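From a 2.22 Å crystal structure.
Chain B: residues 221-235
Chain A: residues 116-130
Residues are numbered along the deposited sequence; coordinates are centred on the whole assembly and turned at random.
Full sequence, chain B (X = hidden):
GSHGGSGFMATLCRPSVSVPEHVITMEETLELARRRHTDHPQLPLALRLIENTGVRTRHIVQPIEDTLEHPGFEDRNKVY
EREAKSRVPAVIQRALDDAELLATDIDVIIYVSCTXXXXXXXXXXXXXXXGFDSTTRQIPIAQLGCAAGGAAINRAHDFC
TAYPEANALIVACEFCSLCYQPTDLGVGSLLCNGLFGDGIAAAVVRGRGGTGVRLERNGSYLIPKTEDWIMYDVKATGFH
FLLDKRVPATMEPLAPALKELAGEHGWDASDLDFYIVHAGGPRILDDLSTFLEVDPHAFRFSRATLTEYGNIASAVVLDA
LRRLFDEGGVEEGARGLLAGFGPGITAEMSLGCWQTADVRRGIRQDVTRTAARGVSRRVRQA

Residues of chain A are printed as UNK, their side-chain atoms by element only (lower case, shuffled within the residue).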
ATOM      1  N   TYR B 221     -16.573  -4.895  -2.363  1.00 55.10           N
ATOM      2  CA  TYR B 221     -17.534  -4.109  -3.125  1.00 53.84           C
ATOM      3  C   TYR B 221     -17.161  -2.629  -3.142  1.00 52.90           C
ATOM      4  O   TYR B 221     -16.654  -2.095  -2.157  1.00 52.27           O
ATOM      5  CB  TYR B 221     -18.942  -4.294  -2.546  1.00 52.05           C
ATOM      6  CG  TYR B 221     -19.996  -3.470  -3.244  1.00 51.57           C
ATOM      7  CD1 TYR B 221     -20.306  -2.182  -2.805  1.00 51.53           C
ATOM      8  CD2 TYR B 221     -20.656  -3.957  -4.374  1.00 50.30           C
ATOM      9  CE1 TYR B 221     -21.245  -1.396  -3.473  1.00 51.36           C
ATOM     10  CE2 TYR B 221     -21.595  -3.180  -5.052  1.00 50.31           C
ATOM     11  CZ  TYR B 221     -21.883  -1.901  -4.596  1.00 51.64           C
ATOM     12  OH  TYR B 221     -22.797  -1.120  -5.270  1.00 50.76           O
ATOM     13  N   LEU B 222     -17.422  -1.973  -4.268  1.00 52.65           N
ATOM     14  CA  LEU B 222     -17.101  -0.559  -4.435  1.00 52.52           C
ATOM     15  C   LEU B 222     -18.337   0.228  -4.846  1.00 51.66           C
ATOM     16  O   LEU B 222     -18.819   0.072  -5.961  1.00 52.97           O
ATOM     17  CB  LEU B 222     -16.004  -0.411  -5.501  1.00 52.96           C
ATOM     18  CG  LEU B 222     -15.297   0.922  -5.805  1.00 54.12           C
ATOM     19  CD1 LEU B 222     -16.225   1.864  -6.540  1.00 54.51           C
ATOM     20  CD2 LEU B 222     -14.794   1.546  -4.510  1.00 54.34           C
ATOM     21  N   ILE B 223     -18.853   1.066  -3.947  1.00 51.28           N
ATOM     22  CA  ILE B 223     -20.027   1.875  -4.265  1.00 52.09           C
ATOM     23  C   ILE B 223     -19.635   2.835  -5.382  1.00 52.66           C
ATOM     24  O   ILE B 223     -18.717   3.636  -5.225  1.00 53.05           O
ATOM     25  CB  ILE B 223     -20.517   2.722  -3.069  1.00 50.91           C
ATOM     26  CG1 ILE B 223     -20.674   1.859  -1.817  1.00 49.97           C
ATOM     27  CG2 ILE B 223     -21.856   3.341  -3.414  1.00 51.10           C
ATOM     28  CD1 ILE B 223     -21.171   2.629  -0.610  1.00 47.78           C
ATOM     29  N   PRO B 224     -20.336   2.765  -6.521  1.00 53.31           N
ATOM     30  CA  PRO B 224     -20.107   3.595  -7.708  1.00 52.93           C
ATOM     31  C   PRO B 224     -20.168   5.094  -7.495  1.00 52.63           C
ATOM     32  O   PRO B 224     -21.002   5.596  -6.741  1.00 51.89           O
ATOM     33  CB  PRO B 224     -21.196   3.129  -8.670  1.00 52.98           C
ATOM     34  CG  PRO B 224     -21.388   1.698  -8.288  1.00 55.78           C
ATOM     35  CD  PRO B 224     -21.396   1.777  -6.782  1.00 54.77           C
ATOM     36  N   LYS B 225     -19.272   5.794  -8.182  1.00 52.83           N
ATOM     37  CA  LYS B 225     -19.193   7.250  -8.148  1.00 53.00           C
ATOM     38  C   LYS B 225     -19.203   7.896  -6.767  1.00 51.44           C
ATOM     39  O   LYS B 225     -19.992   8.807  -6.507  1.00 52.94           O
ATOM     40  CB  LYS B 225     -20.321   7.815  -9.006  1.00 55.49           C
ATOM     41  CG  LYS B 225     -20.253   7.315 -10.439  1.00 59.67           C
ATOM     42  CD  LYS B 225     -21.631   7.222 -11.080  1.00 63.80           C
ATOM     43  CE  LYS B 225     -21.719   5.996 -11.984  1.00 64.21           C
ATOM     44  NZ  LYS B 225     -23.086   5.801 -12.535  1.00 65.64           N
ATOM     45  N   THR B 226     -18.314   7.432  -5.893  1.00 48.72           N
ATOM     46  CA  THR B 226     -18.199   7.963  -4.541  1.00 45.79           C
ATOM     47  C   THR B 226     -16.721   8.123  -4.171  1.00 44.78           C
ATOM     48  O   THR B 226     -16.363   8.127  -2.992  1.00 43.00           O
ATOM     49  CB  THR B 226     -18.882   7.028  -3.517  1.00 46.05           C
ATOM     50  OG1 THR B 226     -18.399   5.691  -3.686  1.00 49.23           O
ATOM     51  CG2 THR B 226     -20.394   7.024  -3.713  1.00 46.38           C
ATOM     52  N   GLU B 227     -15.871   8.270  -5.189  1.00 41.86           N
ATOM     53  CA  GLU B 227     -14.425   8.417  -4.987  1.00 41.57           C
ATOM     54  C   GLU B 227     -13.987   9.562  -4.062  1.00 40.83           C
ATOM     55  O   GLU B 227     -13.098   9.368  -3.233  1.00 39.27           O
ATOM     56  CB  GLU B 227     -13.697   8.574  -6.335  1.00 42.40           C
ATOM     57  CG  GLU B 227     -13.882   7.414  -7.311  1.00 45.33           C
ATOM     58  CD  GLU B 227     -14.859   7.741  -8.442  1.00 46.52           C
ATOM     59  OE1 GLU B 227     -16.048   8.008  -8.166  1.00 47.26           O
ATOM     60  OE2 GLU B 227     -14.435   7.733  -9.617  1.00 47.66           O
ATOM     61  N   ASP B 228     -14.592  10.742  -4.200  1.00 38.91           N
ATOM     62  CA  ASP B 228     -14.217  11.879  -3.362  1.00 40.62           C
ATOM     63  C   ASP B 228     -15.025  12.048  -2.077  1.00 39.21           C
ATOM     64  O   ASP B 228     -14.903  13.064  -1.389  1.00 37.15           O
ATOM     65  CB  ASP B 228     -14.257  13.184  -4.181  1.00 46.94           C
ATOM     66  CG  ASP B 228     -15.680  13.685  -4.459  1.00 52.73           C
ATOM     67  OD1 ASP B 228     -15.812  14.686  -5.197  1.00 55.38           O
ATOM     68  OD2 ASP B 228     -16.662  13.099  -3.948  1.00 55.69           O
ATOM     69  N   TRP B 229     -15.826  11.039  -1.744  1.00 39.53           N
ATOM     70  CA  TRP B 229     -16.678  11.057  -0.547  1.00 38.81           C
ATOM     71  C   TRP B 229     -15.936  10.799   0.764  1.00 37.02           C
ATOM     72  O   TRP B 229     -16.333  11.294   1.819  1.00 36.76           O
ATOM     73  CB  TRP B 229     -17.804  10.039  -0.712  1.00 41.67           C
ATOM     74  CG  TRP B 229     -18.805  10.469  -1.728  1.00 45.03           C
ATOM     75  CD1 TRP B 229     -18.558  11.155  -2.884  1.00 45.89           C
ATOM     76  CD2 TRP B 229     -20.216  10.263  -1.678  1.00 46.17           C
ATOM     77  NE1 TRP B 229     -19.730  11.392  -3.555  1.00 47.11           N
ATOM     78  CE2 TRP B 229     -20.766  10.854  -2.837  1.00 48.46           C
ATOM     79  CE3 TRP B 229     -21.073   9.635  -0.764  1.00 47.58           C
ATOM     80  CZ2 TRP B 229     -22.140  10.837  -3.108  1.00 47.95           C
ATOM     81  CZ3 TRP B 229     -22.440   9.617  -1.035  1.00 48.43           C
ATOM     82  CH2 TRP B 229     -22.958  10.216  -2.200  1.00 46.28           C
ATOM     83  N   ILE B 230     -14.869  10.010   0.693  1.00 34.78           N
ATOM     84  CA  ILE B 230     -14.051   9.704   1.864  1.00 32.78           C
ATOM     85  C   ILE B 230     -12.637   9.726   1.298  1.00 32.86           C
ATOM     86  O   ILE B 230     -12.152   8.744   0.726  1.00 31.44           O
ATOM     87  CB  ILE B 230     -14.386   8.313   2.441  1.00 31.44           C
ATOM     88  CG1 ILE B 230     -15.918   8.161   2.556  1.00 29.86           C
ATOM     89  CG2 ILE B 230     -13.733   8.152   3.816  1.00 30.30           C
ATOM     90  CD1 ILE B 230     -16.386   6.874   3.192  1.00 29.66           C
ATOM     91  N   MET B 231     -11.983  10.870   1.450  1.00 31.73           N
ATOM     92  CA  MET B 231     -10.668  11.049   0.865  1.00 32.87           C
ATOM     93  C   MET B 231      -9.760  12.001   1.627  1.00 30.43           C
ATOM     94  O   MET B 231     -10.141  12.614   2.616  1.00 30.40           O
ATOM     95  CB  MET B 231     -10.838  11.619  -0.538  1.00 31.51           C
ATOM     96  CG  MET B 231     -11.201  13.104  -0.477  1.00 35.55           C
ATOM     97  SD  MET B 231     -11.643  13.844  -2.040  1.00 39.11           S
ATOM     98  CE  MET B 231      -9.987  14.069  -2.792  1.00 34.58           C
ATOM     99  N   TYR B 232      -8.556  12.144   1.092  1.00 30.71           N
ATOM    100  CA  TYR B 232      -7.557  13.032   1.645  1.00 30.52           C
ATOM    101  C   TYR B 232      -7.223  14.169   0.680  1.00 29.94           C
ATOM    102  O   TYR B 232      -7.175  13.976  -0.533  1.00 29.63           O
ATOM    103  CB  TYR B 232      -6.252  12.269   1.888  1.00 29.50           C
ATOM    104  CG  TYR B 232      -6.027  11.724   3.274  1.00 26.17           C
ATOM    105  CD1 TYR B 232      -5.052  10.750   3.485  1.00 29.98           C
ATOM    106  CD2 TYR B 232      -6.745  12.187   4.368  1.00 27.08           C
ATOM    107  CE1 TYR B 232      -4.793  10.245   4.742  1.00 29.71           C
ATOM    108  CE2 TYR B 232      -6.490  11.690   5.655  1.00 29.33           C
ATOM    109  CZ  TYR B 232      -5.504  10.713   5.822  1.00 30.86           C
ATOM    110  OH  TYR B 232      -5.221  10.187   7.055  1.00 31.71           O
ATOM    111  N   ASP B 233      -7.008  15.359   1.223  1.00 31.83           N
ATOM    112  CA  ASP B 233      -6.509  16.468   0.416  1.00 31.33           C
ATOM    113  C   ASP B 233      -5.035  16.426   0.885  1.00 29.62           C
ATOM    114  O   ASP B 233      -4.773  16.408   2.089  1.00 28.31           O
ATOM    115  CB  ASP B 233      -7.153  17.798   0.818  1.00 35.69           C
ATOM    116  CG  ASP B 233      -8.169  18.311  -0.216  1.00 39.12           C
ATOM    117  OD1 ASP B 233      -8.615  19.473  -0.067  1.00 44.09           O
ATOM    118  OD2 ASP B 233      -8.525  17.569  -1.161  1.00 36.78           O
ATOM    119  N   VAL B 234      -4.089  16.360  -0.043  1.00 30.87           N
ATOM    120  CA  VAL B 234      -2.665  16.294   0.299  1.00 29.61           C
ATOM    121  C   VAL B 234      -1.974  17.645   0.119  1.00 29.89           C
ATOM    122  O   VAL B 234      -1.776  18.100  -1.004  1.00 30.03           O
ATOM    123  CB  VAL B 234      -1.950  15.239  -0.566  1.00 31.29           C
ATOM    124  CG1 VAL B 234      -0.453  15.209  -0.240  1.00 27.93           C
ATOM    125  CG2 VAL B 234      -2.576  13.870  -0.311  1.00 32.02           C
ATOM    126  N   LYS B 235      -1.586  18.268   1.227  1.00 28.60           N
ATOM    127  CA  LYS B 235      -0.963  19.589   1.190  1.00 28.03           C
ATOM    128  C   LYS B 235       0.386  19.650   1.902  1.00 27.30           C
ATOM    129  O   LYS B 235       0.842  18.670   2.476  1.00 28.42           O
ATOM    130  CB  LYS B 235      -1.913  20.603   1.850  1.00 26.29           C
ATOM    131  CG  LYS B 235      -3.332  20.520   1.320  1.00 29.78           C
ATOM    132  CD  LYS B 235      -4.276  21.414   2.080  1.00 28.63           C
ATOM    133  CE  LYS B 235      -5.591  21.570   1.316  1.00 28.83           C
ATOM    134  NZ  LYS B 235      -6.553  22.387   2.082  1.00 30.01           N
TER
ATOM    135  N   UNK A 116       3.690   9.876  -5.661  1.00 33.19           N
ATOM    136  CA  UNK A 116       2.643  10.802  -5.317  1.00 34.40           C
ATOM    137  C   UNK A 116       1.763  10.090  -4.326  1.00 35.07           C
ATOM    138  O   UNK A 116       1.899   8.889  -4.114  1.00 38.56           O
ATOM    139  N   UNK A 117       0.846  10.815  -3.715  1.00 35.19           N
ATOM    140  CA  UNK A 117      -0.015  10.179  -2.760  1.00 32.59           C
ATOM    141  C   UNK A 117      -1.453  10.614  -2.826  1.00 31.12           C
ATOM    142  O   UNK A 117      -1.763  11.800  -2.785  1.00 32.69           O
ATOM    143  c   UNK A 117       0.517  10.392  -1.347  1.00 31.74           C
ATOM    144  c   UNK A 117      -0.245   9.650  -0.318  1.00 29.01           C
ATOM    145  c   UNK A 117      -1.331  10.237   0.318  1.00 29.81           C
ATOM    146  c   UNK A 117      -0.667   7.597   0.901  1.00 25.68           C
ATOM    147  c   UNK A 117       0.081   8.325  -0.020  1.00 29.80           C
ATOM    148  c   UNK A 117      -1.739   8.189   1.527  1.00 28.67           C
ATOM    149  c   UNK A 117      -2.077   9.518   1.236  1.00 29.81           C
ATOM    150  N   UNK A 118      -2.338   9.638  -2.935  1.00 32.32           N
ATOM    151  CA  UNK A 118      -3.749   9.935  -2.959  1.00 33.31           C
ATOM    152  C   UNK A 118      -4.571   8.837  -2.285  1.00 34.26           C
ATOM    153  O   UNK A 118      -4.243   7.646  -2.357  1.00 32.27           O
ATOM    154  s   UNK A 118      -4.182   9.816  -7.204  1.00 41.03           S
ATOM    155  c   UNK A 118      -5.997   9.778  -7.072  1.00 36.14           C
ATOM    156  c   UNK A 118      -4.226  10.213  -4.398  1.00 35.88           C
ATOM    157  c   UNK A 118      -3.713   9.282  -5.490  1.00 38.95           C
ATOM    158  N   UNK A 119      -5.605   9.261  -1.567  1.00 32.43           N
ATOM    159  CA  UNK A 119      -6.503   8.338  -0.906  1.00 32.05           C
ATOM    160  C   UNK A 119      -7.923   8.808  -1.188  1.00 32.30           C
ATOM    161  O   UNK A 119      -8.270   9.944  -0.854  1.00 31.99           O
ATOM    162  c   UNK A 119      -5.655   6.408   3.045  1.00 35.06           C
ATOM    163  s   UNK A 119      -7.075   7.377   3.035  1.00 36.11           S
ATOM    164  c   UNK A 119      -6.285   8.318   0.598  1.00 33.87           C
ATOM    165  c   UNK A 119      -7.301   7.455   1.289  1.00 33.85           C
ATOM    166  N   UNK A 120      -8.746   7.951  -1.827  1.00 29.55           N
ATOM    167  CA  UNK A 120      -8.396   6.588  -2.272  1.00 32.34           C
ATOM    168  C   UNK A 120      -7.344   6.624  -3.382  1.00 32.24           C
ATOM    169  O   UNK A 120      -7.106   7.663  -3.982  1.00 32.84           O
ATOM    170  c   UNK A 120     -10.060   8.335  -2.357  1.00 31.32           C
ATOM    171  c   UNK A 120      -9.721   6.031  -2.827  1.00 29.72           C
ATOM    172  c   UNK A 120     -10.768   7.009  -2.401  1.00 33.30           C
ATOM    173  N   UNK A 121      -6.735   5.486  -3.671  1.00 35.64           N
ATOM    174  CA  UNK A 121      -5.755   5.447  -4.742  1.00 38.65           C
ATOM    175  C   UNK A 121      -6.566   5.493  -6.030  1.00 40.52           C
ATOM    176  O   UNK A 121      -7.802   5.549  -5.987  1.00 40.06           O
ATOM    177  c   UNK A 121      -4.937   4.170  -4.679  1.00 36.78           C
ATOM    178  o   UNK A 121      -5.753   3.049  -4.922  1.00 40.54           O
ATOM    179  N   UNK A 122      -5.875   5.477  -7.167  1.00 41.59           N
ATOM    180  CA  UNK A 122      -6.530   5.538  -8.472  1.00 41.60           C
ATOM    181  C   UNK A 122      -7.459   4.353  -8.755  1.00 40.96           C
ATOM    182  O   UNK A 122      -8.373   4.470  -9.559  1.00 40.83           O
ATOM    183  c   UNK A 122      -5.484   5.621  -9.595  1.00 40.28           C
ATOM    184  c   UNK A 122      -4.915   6.427 -11.863  1.00 41.05           C
ATOM    185  c   UNK A 122      -5.437   6.861 -10.500  1.00 39.44           C
ATOM    186  c   UNK A 122      -6.807   7.496 -10.666  1.00 38.08           C
ATOM    187  N   UNK A 123      -7.219   3.218  -8.107  1.00 40.81           N
ATOM    188  CA  UNK A 123      -8.039   2.032  -8.326  1.00 40.96           C
ATOM    189  C   UNK A 123      -9.543   2.303  -8.307  1.00 42.00           C
ATOM    190  O   UNK A 123     -10.270   1.832  -9.178  1.00 42.83           O
ATOM    191  c   UNK A 123      -6.335   0.411  -7.430  1.00 39.12           C
ATOM    192  c   UNK A 123      -7.758   0.953  -7.280  1.00 42.20           C
ATOM    193  o   UNK A 123      -7.959   1.505  -5.973  1.00 42.69           O
ATOM    194  N   UNK A 124     -10.009   3.051  -7.311  1.00 41.30           N
ATOM    195  CA  UNK A 124     -11.425   3.374  -7.202  1.00 40.22           C
ATOM    196  C   UNK A 124     -11.927   4.101  -8.445  1.00 40.77           C
ATOM    197  O   UNK A 124     -12.956   3.733  -9.015  1.00 39.86           O
ATOM    198  c   UNK A 124     -11.667   4.227  -5.981  1.00 39.20           C
ATOM    199  N   UNK A 125     -11.200   5.138  -8.853  1.00 41.37           N
ATOM    200  CA  UNK A 125     -11.565   5.936 -10.022  1.00 42.00           C
ATOM    201  C   UNK A 125     -11.461   5.092 -11.291  1.00 43.46           C
ATOM    202  O   UNK A 125     -12.204   5.301 -12.240  1.00 45.38           O
ATOM    203  c   UNK A 125      -8.861   7.666 -14.416  1.00 43.59           C
ATOM    204  c   UNK A 125     -10.293   8.117 -12.540  1.00 41.69           C
ATOM    205  c   UNK A 125     -10.951   8.085 -11.266  1.00 41.81           C
ATOM    206  c   UNK A 125     -10.649   7.155 -10.124  1.00 41.06           C
ATOM    207  n   UNK A 125     -11.831   9.752 -12.495  1.00 41.93           N
ATOM    208  c   UNK A 125      -9.274   7.356 -13.126  1.00 42.58           C
ATOM    209  c   UNK A 125     -11.875   9.094 -11.287  1.00 40.65           C
ATOM    210  c   UNK A 125     -10.867   9.169 -13.282  1.00 42.29           C
ATOM    211  c   UNK A 125     -10.453   9.482 -14.579  1.00 42.48           C
ATOM    212  c   UNK A 125      -9.452   8.718 -15.128  1.00 43.44           C
ATOM    213  N   UNK A 126     -10.545   4.131 -11.292  1.00 43.94           N
ATOM    214  CA  UNK A 126     -10.358   3.248 -12.436  1.00 45.13           C
ATOM    215  C   UNK A 126     -11.525   2.280 -12.593  1.00 47.32           C
ATOM    216  O   UNK A 126     -11.979   2.028 -13.702  1.00 48.49           O
ATOM    217  c   UNK A 126      -9.057   2.458 -12.296  1.00 42.19           C
ATOM    218  c   UNK A 126      -7.731   3.504 -14.120  1.00 40.34           C
ATOM    219  c   UNK A 126      -7.743   3.162 -12.638  1.00 40.11           C
ATOM    220  c   UNK A 126      -6.561   2.250 -12.284  1.00 37.85           C
ATOM    221  N   UNK A 127     -12.001   1.726 -11.486  1.00 49.55           N
ATOM    222  CA  UNK A 127     -13.122   0.802 -11.536  1.00 50.61           C
ATOM    223  C   UNK A 127     -14.342   1.547 -12.077  1.00 53.29           C
ATOM    224  O   UNK A 127     -15.067   1.032 -12.931  1.00 53.53           O
ATOM    225  c   UNK A 127     -12.266  -0.721  -9.767  1.00 46.29           C
ATOM    226  c   UNK A 127     -14.766  -0.453 -10.081  1.00 49.24           C
ATOM    227  c   UNK A 127     -13.398   0.234 -10.133  1.00 49.91           C
ATOM    228  c   UNK A 127     -12.169  -1.005  -8.305  1.00 47.12           C
ATOM    229  N   UNK A 128     -14.542   2.772 -11.595  1.00 54.32           N
ATOM    230  CA  UNK A 128     -15.655   3.610 -12.023  1.00 56.78           C
ATOM    231  C   UNK A 128     -15.644   3.948 -13.510  1.00 58.45           C
ATOM    232  O   UNK A 128     -16.659   3.816 -14.198  1.00 59.05           O
ATOM    233  c   UNK A 128     -16.502   4.896 -10.014  1.00 61.63           C
ATOM    234  c   UNK A 128     -15.657   4.936 -11.262  1.00 58.70           C
ATOM    235  o   UNK A 128     -15.994   4.730  -8.909  1.00 62.83           O
ATOM    236  n   UNK A 128     -17.808   5.047 -10.184  1.00 63.06           N
ATOM    237  N   UNK A 129     -14.495   4.403 -14.000  1.00 59.24           N
ATOM    238  CA  UNK A 129     -14.369   4.818 -15.389  1.00 60.43           C
ATOM    239  C   UNK A 129     -14.079   3.710 -16.383  1.00 59.04           C
ATOM    240  O   UNK A 129     -14.662   3.671 -17.459  1.00 58.94           O
ATOM    241  c   UNK A 129     -14.863   7.658 -14.469  1.00 67.00           C
ATOM    242  c   UNK A 129     -13.833   7.349 -15.552  1.00 65.54           C
ATOM    243  o   UNK A 129     -14.547   7.510 -13.267  1.00 68.37           O
ATOM    244  o   UNK A 129     -15.991   8.058 -14.830  1.00 67.56           O
ATOM    245  c   UNK A 129     -13.295   5.909 -15.502  1.00 62.82           C
ATOM    246  N   UNK A 130     -13.178   2.807 -16.032  1.00 59.44           N
ATOM    247  CA  UNK A 130     -12.830   1.721 -16.937  1.00 59.21           C
ATOM    248  C   UNK A 130     -13.922   0.664 -17.005  1.00 59.02           C
ATOM    249  O   UNK A 130     -13.804  -0.319 -17.736  1.00 58.33           O
ATOM    250  c   UNK A 130     -10.531   0.880 -17.609  1.00 61.43           C
ATOM    251  s   UNK A 130      -9.126   1.925 -17.337  1.00 63.00           S
ATOM    252  c   UNK A 130     -11.525   1.071 -16.497  1.00 60.03           C
ATOM    253  c   UNK A 130      -9.655   3.381 -18.133  1.00 62.38           C
TER
HETATM  254  O   HOH W   1      -6.269  11.973  -2.281  1.00 40.94           O

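Position 116 has backbone atoms alone and touches nothing on chain B: it is A:Gly116. Position 117 carries one carbon and then a ring of six carbons with no hetero atom, so it is A:Phe117. Its CE1 lies 3.9 Å from CD1 of B:Tyr232 and its CD1 3.9 Å from CG2 of B:Val234, both at the ring edge; a flat apolar ring suits this place, where one stretch of its edge meets both neighbours.

Position 118 is an unbranched chain of two carbons, a sulfur and a carbon, and its CA-to-CB bond points away from chain B: A:Met118. Position 119 has the same atoms, but here the sulfur sits over a face of the B:Tyr232 ring. This is A:Met119, whose SD is 4.3 Å from the centroid of that ring, a favourable place for a polarizable thioether.

At position 120 three carbons close a ring onto the backbone nitrogen, the mark of A:Pro120. The peptide bond before it is cis, and its CD packs 3.8 Å from CB of B:Met231 and 3.3 Å from the backbone O of B:Glu227.

Position 121, one carbon and one oxygen, is A:Ser121, out of reach of chain B. Position 122 has four carbons forked at the second, A:Leu122; position 123 has a carbon bearing one oxygen and one carbon, A:Thr123. Both are buried beyond the contact.

Position 124 has a single carbon, hence A:Ala124. Its CB points toward chain B, 4.4 Å from CD2 of B:Leu222, and so small a side chain lets the helix come close. Position 125 bears one carbon, then fused five- and six-membered rings holding eight carbons and one nitrogen: A:Trp125, whose CD1 is 3.3 Å from OE2 of B:Glu227.

Position 126 has four carbons forked at the second, and its CA-to-CB bond points away from chain B: A:Leu126. Position 127 has four carbons forked at the first, one arm longer: A:Ile127, with CD1 4.4 Å from CG of B:Leu222. Position 128 has two carbons, the second carrying oxygen and nitrogen. This is A:Asn128, whose compact amide lies among B:Leu222, B:Lys225 and B:Glu227; its orientation is uncertain.

Position 129, three carbons ending in two oxygens, is A:Glu129, its OE2 an unfavourable 3.7 Å from OE2 of B:Glu227. Position 130, two carbons, a sulfur and a carbon, unbranched, is A:Met130, out of reach.

The contact has two parts. Beside the strand, B:Tyr232 N donates to A:Met119 O (3.0 Å), and a water links A:Met119 N (2.9 Å) to B:Tyr232 O (2.8 Å). Farther along, one helix face, A:Ala124, A:Ile127 and A:Asn128, meets B:Leu222 and B:Glu227.

Chain A, residues 116-130: GFMMPSLTAWLINEM
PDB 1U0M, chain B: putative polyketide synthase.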